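Rhamnonate dehydratase (Gibberella zeae PH-1, PDB 3FXG) catalyses the magnesium-dependent dehydration of L-rhamnonate to 2-keto-3-deoxy-L-rhamnonate, as a member of the enolase superfamily. Local coordinates at the magnesium ion site. Numbering follows the deposited sequence.

The magnesium ion site. Residues 185, 222, 224, 246, 248-249, 275, 296, 325, 345. With MG (magnesium ion), chain B.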
loop_
_atom_site.group_PDB
_atom_site.type_symbol
_atom_site.label_atom_id
_atom_site.label_comp_id
_atom_site.label_asym_id
_atom_site.label_seq_id
_atom_site.Cartn_x
_atom_site.Cartn_y
_atom_site.Cartn_z
ATOM N N LYS A 185 18.142 32.463 7.023
ATOM C CA LYS A 185 17.955 31.611 5.847
ATOM C C LYS A 185 18.688 32.225 4.663
ATOM O O LYS A 185 18.404 33.354 4.262
ATOM C CB LYS A 185 16.469 31.461 5.506
ATOM C CG LYS A 185 16.195 30.446 4.394
ATOM C CD LYS A 185 14.694 30.154 4.234
ATOM C CE LYS A 185 13.932 31.373 3.734
ATOM N NZ LYS A 185 12.462 31.118 3.646
ATOM N N ASP A 222 17.491 28.271 1.381
ATOM C CA ASP A 222 16.419 28.431 0.402
ATOM C C ASP A 222 16.940 28.005 -0.962
ATOM O O ASP A 222 17.980 28.486 -1.411
ATOM C CB ASP A 222 15.955 29.884 0.350
ATOM C CG ASP A 222 14.658 30.051 -0.417
ATOM O OD1 ASP A 222 14.631 29.751 -1.628
ATOM O OD2 ASP A 222 13.662 30.484 0.196
ATOM N N TYR A 224 14.826 27.944 -3.844
ATOM C CA TYR A 224 13.949 28.515 -4.868
ATOM C C TYR A 224 13.555 27.552 -6.003
ATOM O O TYR A 224 13.850 27.809 -7.173
ATOM C CB TYR A 224 14.608 29.780 -5.450
ATOM C CG TYR A 224 13.665 30.701 -6.206
ATOM C CD1 TYR A 224 12.600 31.331 -5.556
ATOM C CD2 TYR A 224 13.825 30.925 -7.573
ATOM C CE1 TYR A 224 11.712 32.163 -6.256
ATOM C CE2 TYR A 224 12.945 31.750 -8.280
ATOM C CZ TYR A 224 11.892 32.363 -7.617
ATOM O OH TYR A 224 11.008 33.152 -8.321
ATOM N N TRP A 246 16.773 23.541 8.113
ATOM C CA TRP A 246 15.851 22.998 7.126
ATOM C C TRP A 246 16.206 23.455 5.721
ATOM O O TRP A 246 16.853 24.488 5.531
ATOM C CB TRP A 246 14.386 23.341 7.457
ATOM C CG TRP A 246 13.900 24.726 7.082
ATOM C CD1 TRP A 246 13.819 25.263 5.824
ATOM C CD2 TRP A 246 13.350 25.709 7.971
ATOM N NE1 TRP A 246 13.249 26.515 5.879
ATOM C CE2 TRP A 246 12.952 26.812 7.183
ATOM C CE3 TRP A 246 13.154 25.762 9.359
ATOM C CZ2 TRP A 246 12.367 27.960 7.738
ATOM C CZ3 TRP A 246 12.571 26.904 9.912
ATOM C CH2 TRP A 246 12.185 27.986 9.099
ATOM N N GLU A 248 14.651 24.529 2.150
ATOM C CA GLU A 248 13.425 25.085 1.584
ATOM C C GLU A 248 13.252 25.048 0.067
ATOM O O GLU A 248 14.161 25.381 -0.693
ATOM C CB GLU A 248 13.275 26.526 2.077
ATOM C CG GLU A 248 11.955 27.185 1.727
ATOM C CD GLU A 248 11.733 28.462 2.514
ATOM O OE1 GLU A 248 12.040 28.471 3.726
ATOM O OE2 GLU A 248 11.245 29.450 1.929
ATOM N N GLU A 249 12.048 24.659 -0.349
ATOM C CA GLU A 249 11.661 24.568 -1.756
ATOM C C GLU A 249 12.741 23.980 -2.658
ATOM O O GLU A 249 13.106 24.573 -3.675
ATOM C CB GLU A 249 11.237 25.950 -2.277
ATOM C CG GLU A 249 10.133 25.872 -3.333
ATOM C CD GLU A 249 9.624 27.232 -3.799
ATOM O OE1 GLU A 249 8.575 27.260 -4.479
ATOM O OE2 GLU A 249 10.267 28.266 -3.500
ATOM N N GLU A 275 5.491 28.158 -1.045
ATOM C CA GLU A 275 5.238 29.533 -1.458
ATOM C C GLU A 275 4.684 29.629 -2.874
ATOM O O GLU A 275 4.048 30.621 -3.225
ATOM C CB GLU A 275 6.489 30.403 -1.294
ATOM C CG GLU A 275 7.667 30.072 -2.183
ATOM C CD GLU A 275 8.919 30.818 -1.744
ATOM O OE1 GLU A 275 9.515 31.546 -2.570
ATOM O OE2 GLU A 275 9.300 30.673 -0.559
ATOM N N GLN A 296 4.688 26.615 3.547
ATOM C CA GLN A 296 4.874 28.061 3.501
ATOM C C GLN A 296 4.144 28.831 2.407
ATOM O O GLN A 296 4.765 29.334 1.470
ATOM C CB GLN A 296 6.375 28.330 3.387
ATOM C CG GLN A 296 7.198 27.555 4.416
ATOM C CD GLN A 296 8.677 27.490 4.069
ATOM O OE1 GLN A 296 9.060 26.953 3.025
ATOM N NE2 GLN A 296 9.516 28.030 4.947
ATOM N N HIS A 325 5.200 32.720 3.557
ATOM C CA HIS A 325 6.328 33.367 2.902
ATOM C C HIS A 325 6.212 34.884 2.976
ATOM O O HIS A 325 5.302 35.467 2.386
ATOM C CB HIS A 325 6.390 32.900 1.441
ATOM C CG HIS A 325 7.298 33.716 0.576
ATOM N ND1 HIS A 325 6.920 34.928 0.036
ATOM C CD2 HIS A 325 8.568 33.497 0.159
ATOM C CE1 HIS A 325 7.919 35.419 -0.677
ATOM N NE2 HIS A 325 8.930 34.571 -0.619
ATOM N N GLU A 345 8.649 34.801 8.819
ATOM C CA GLU A 345 9.806 35.086 7.994
ATOM C C GLU A 345 9.836 36.567 7.642
ATOM O O GLU A 345 8.794 37.199 7.470
ATOM C CB GLU A 345 9.757 34.293 6.687
ATOM C CG GLU A 345 10.713 34.840 5.627
ATOM C CD GLU A 345 10.617 34.126 4.291
ATOM O OE1 GLU A 345 9.486 33.850 3.842
ATOM O OE2 GLU A 345 11.676 33.858 3.679
HETATM MG MG MG B . 11.444 30.620 0.038
HETATM O O HOH W 1 11.485 32.765 1.285
HETATM O O HOH W 2 11.933 29.781 -2.031
#
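Lys185, Asp222, Glu248 and Glu345 lie on strands 184-187, 219-222, 246-248 and 344-347 with extended backbones, while Glu275 and His325 sit on loops, and Tyr224 and Glu249 have positive phi. This is the metal site of an enolase-superfamily barrel, where magnesium normally stabilises the enolate intermediate. Asp222, Glu248 and Glu275 are the acidic triad, each giving one carboxylate oxygen. Asp222 OD2, Glu248 OE2 and Glu275 OE2 each lie 2.2 Å from MG. Two waters are also bound, and the geometry falls between square pyramidal and trigonal bipyramidal. Further ligands may be unseen.

Asp222 and Glu248 hold CG anti to the backbone N (chi1 -168° and -172°), which carries OD2 and OE2 to the metal. Glu275 instead has CG between N and the carbonyl carbon (chi1 66°), and its chain, extended beyond CG, delivers OE2 to MG. Asp222 OD1 accepts a hydrogen bond from the backbone N-H of Tyr224 (N to OD1 2.9 Å) on its anti lone pair, the one away from OD2. Water 2, a ligand of MG, bridges Asp222 OD1 and Glu249 OE2 (2.7 Å from water 2 to OE2), so Glu249 is a second-shell residue. These contacts help fix the rotation of the Asp222 carboxylate.

Glu248 OE1 accepts from Lys185 NZ, Trp246 NE1 and Gln296 NE2. Trp246 NE1 donates to the anti lone pair of Glu248 OE1 at 3.1 Å, and OE1 lies in the plane of the indole. Gln296 NE2 approaches steeply above the carboxylate plane. Lys185 NZ, on a chain bent at chi3, also comes from above that plane and bonds to both Glu248 oxygens. The same amino group forms a salt bridge to Glu345 OE2 at 2.9 Å. It would offset some of the negative charge around the metal. His325 is probably the catalytic acid/base histidine of this subgroup. It is turned with its ring carbon CD2 towards the ion, 4.1 Å from MG. Water 1 is bound to MG and lies 2.6 Å from Glu345 OE2 and 3.0 Å from Lys185 NZ.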